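Local coordinates for 4-hydroxy-3-methylbut-2-enyl diphosphate reductase (Aquifex aeolicus, PDB 3DNF), which reduces (E)-4-hydroxy-3-methylbut-2-enyl diphosphate to isopentenyl and dimethylallyl diphosphate with an iron-sulfur cluster, the last step of the non-mevalonate isoprenoid pathway, at residues K173-V176 with G177-L181. Residues are numbered along the deposited sequence; the frame is centred on the assembly and turned at random.
Sequences KEVV and GEIAL
Val175 and Ile179, one helical turn apart, lie side by side and point the same way, the Val175 CG1 methyl meeting Ile179 CD1 at 3.6 Å. With CG1 anti to the backbone N (chi1 172°), Val175 directs that methyl along the helix to its neighbour. This is the tight side: Ile179 also packs on Val159 and Ile161 of one strand and Val186 of the next, where branched aliphatic residues suit a helix lying on a sheet. Four i to i+4 backbone bonds hold the turns together, the straightest from Ile179 N to Val175 O (2.9 Å, 171° at the hydrogen).

The polar side is looser. Glu174 and Glu178 bring like charges within 4.4 Å, OE2 to OE1, without touching; a water donates to Glu178 OE1 at 3.0 Å. Lys173 of the second subunit forms salt bridges with one oxygen of each carboxylate, Glu174 OE2 and Glu178 OE1, which probably offsets their repulsion, and Trp182 NE1 bonds to Glu178 OE2. Val176 packs both on the sheet and on Val176 of the second subunit. Such an amphipathic helix is characteristic of the beta-alpha-beta crossover, here linking parallel strands 158-163 and 185-189 and contributing to the subunit interface.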
ATOM      1  N   LYS B 173       1.188  -4.725   4.617  1.00 28.70           N
ATOM      2  CA  LYS B 173       1.176  -4.659   3.146  1.00 29.10           C
ATOM      3  C   LYS B 173      -0.270  -4.520   2.604  1.00 29.56           C
ATOM      4  O   LYS B 173      -0.533  -3.720   1.698  1.00 29.61           O
ATOM      5  CB  LYS B 173       1.915  -5.866   2.547  1.00 29.26           C
ATOM      6  CG  LYS B 173       1.730  -6.020   1.065  1.00 30.66           C
ATOM      7  CD  LYS B 173       2.535  -7.168   0.519  1.00 31.39           C
ATOM      8  CE  LYS B 173       2.271  -7.298  -0.959  1.00 30.55           C
ATOM      9  NZ  LYS B 173       2.973  -8.499  -1.473  1.00 31.36           N
ATOM     10  N   GLU B 174      -1.190  -5.288   3.200  1.00 29.59           N
ATOM     11  CA  GLU B 174      -2.605  -5.263   2.843  1.00 30.58           C
ATOM     12  C   GLU B 174      -3.263  -3.916   3.131  1.00 29.51           C
ATOM     13  O   GLU B 174      -4.008  -3.411   2.267  1.00 28.95           O
ATOM     14  CB  GLU B 174      -3.360  -6.403   3.569  1.00 30.69           C
ATOM     15  CG  GLU B 174      -4.871  -6.416   3.369  1.00 35.70           C
ATOM     16  CD  GLU B 174      -5.281  -6.821   1.970  1.00 39.70           C
ATOM     17  OE1 GLU B 174      -4.433  -7.363   1.221  1.00 43.37           O
ATOM     18  OE2 GLU B 174      -6.456  -6.586   1.596  1.00 42.30           O
ATOM     19  N   VAL B 175      -3.034  -3.385   4.345  1.00 29.46           N
ATOM     20  CA  VAL B 175      -3.590  -2.091   4.773  1.00 29.55           C
ATOM     21  C   VAL B 175      -3.093  -0.959   3.869  1.00 29.35           C
ATOM     22  O   VAL B 175      -3.871  -0.109   3.424  1.00 27.40           O
ATOM     23  CB  VAL B 175      -3.220  -1.733   6.258  1.00 29.20           C
ATOM     24  CG1 VAL B 175      -3.677  -0.272   6.571  1.00 29.61           C
ATOM     25  CG2 VAL B 175      -3.872  -2.694   7.191  1.00 32.04           C
ATOM     26  N   VAL B 176      -1.787  -0.930   3.639  1.00 28.89           N
ATOM     27  CA  VAL B 176      -1.203   0.101   2.779  1.00 29.61           C
ATOM     28  C   VAL B 176      -1.817   0.067   1.363  1.00 29.79           C
ATOM     29  O   VAL B 176      -2.239   1.087   0.834  1.00 30.24           O
ATOM     30  CB  VAL B 176       0.345  -0.020   2.722  1.00 30.43           C
ATOM     31  CG1 VAL B 176       0.926   0.828   1.560  1.00 31.54           C
ATOM     32  CG2 VAL B 176       0.983   0.343   4.094  1.00 30.09           C
ATOM     33  N   GLY B 177      -1.888  -1.114   0.763  1.00 30.28           N
ATOM     34  CA  GLY B 177      -2.394  -1.269  -0.589  1.00 30.89           C
ATOM     35  C   GLY B 177      -3.858  -0.879  -0.653  1.00 30.30           C
ATOM     36  O   GLY B 177      -4.277  -0.164  -1.552  1.00 31.44           O
ATOM     37  N   GLU B 178      -4.624  -1.316   0.347  1.00 30.39           N
ATOM     38  CA  GLU B 178      -6.047  -1.037   0.366  1.00 30.18           C
ATOM     39  C   GLU B 178      -6.336   0.453   0.514  1.00 29.26           C
ATOM     40  O   GLU B 178      -7.080   1.032  -0.288  1.00 28.32           O
ATOM     41  CB  GLU B 178      -6.747  -1.864   1.456  1.00 30.93           C
ATOM     42  CG  GLU B 178      -8.286  -1.805   1.368  1.00 33.29           C
ATOM     43  CD  GLU B 178      -8.887  -2.349   0.061  1.00 37.60           C
ATOM     44  OE1 GLU B 178      -8.302  -3.248  -0.586  1.00 39.00           O
ATOM     45  OE2 GLU B 178      -9.973  -1.864  -0.316  1.00 37.26           O
ATOM     46  N   ILE B 179      -5.737   1.096   1.515  1.00 29.08           N
ATOM     47  CA  ILE B 179      -5.947   2.545   1.692  1.00 29.92           C
ATOM     48  C   ILE B 179      -5.569   3.334   0.417  1.00 29.11           C
ATOM     49  O   ILE B 179      -6.305   4.230   0.008  1.00 29.13           O
ATOM     50  CB  ILE B 179      -5.245   3.080   2.965  1.00 28.74           C
ATOM     51  CG1 ILE B 179      -5.925   2.496   4.218  1.00 30.27           C
ATOM     52  CG2 ILE B 179      -5.251   4.625   3.059  1.00 29.27           C
ATOM     53  CD1 ILE B 179      -5.206   2.823   5.500  1.00 31.66           C
ATOM     54  N   ALA B 180      -4.460   2.961  -0.219  1.00 29.04           N
ATOM     55  CA  ALA B 180      -3.992   3.612  -1.454  1.00 29.57           C
ATOM     56  C   ALA B 180      -5.026   3.589  -2.601  1.00 30.49           C
ATOM     57  O   ALA B 180      -5.052   4.476  -3.467  1.00 30.69           O
ATOM     58  CB  ALA B 180      -2.708   2.984  -1.907  1.00 29.60           C
ATOM     59  N   LEU B 181      -5.860   2.549  -2.614  1.00 29.90           N
ATOM     60  CA  LEU B 181      -6.887   2.435  -3.662  1.00 30.39           C
ATOM     61  C   LEU B 181      -8.025   3.408  -3.437  1.00 31.25           C
ATOM     62  O   LEU B 181      -8.743   3.763  -4.374  1.00 30.92           O
ATOM     63  CB  LEU B 181      -7.439   1.003  -3.708  1.00 30.18           C
ATOM     64  CG  LEU B 181      -6.467  -0.077  -4.215  1.00 28.29           C
ATOM     65  CD1 LEU B 181      -7.239  -1.394  -4.408  1.00 29.14           C
ATOM     66  CD2 LEU B 181      -5.805   0.349  -5.512  1.00 27.79           C
TER
HETATM   67  O   HOH W   1      -8.664  -5.800   0.911  1.00 71.26           O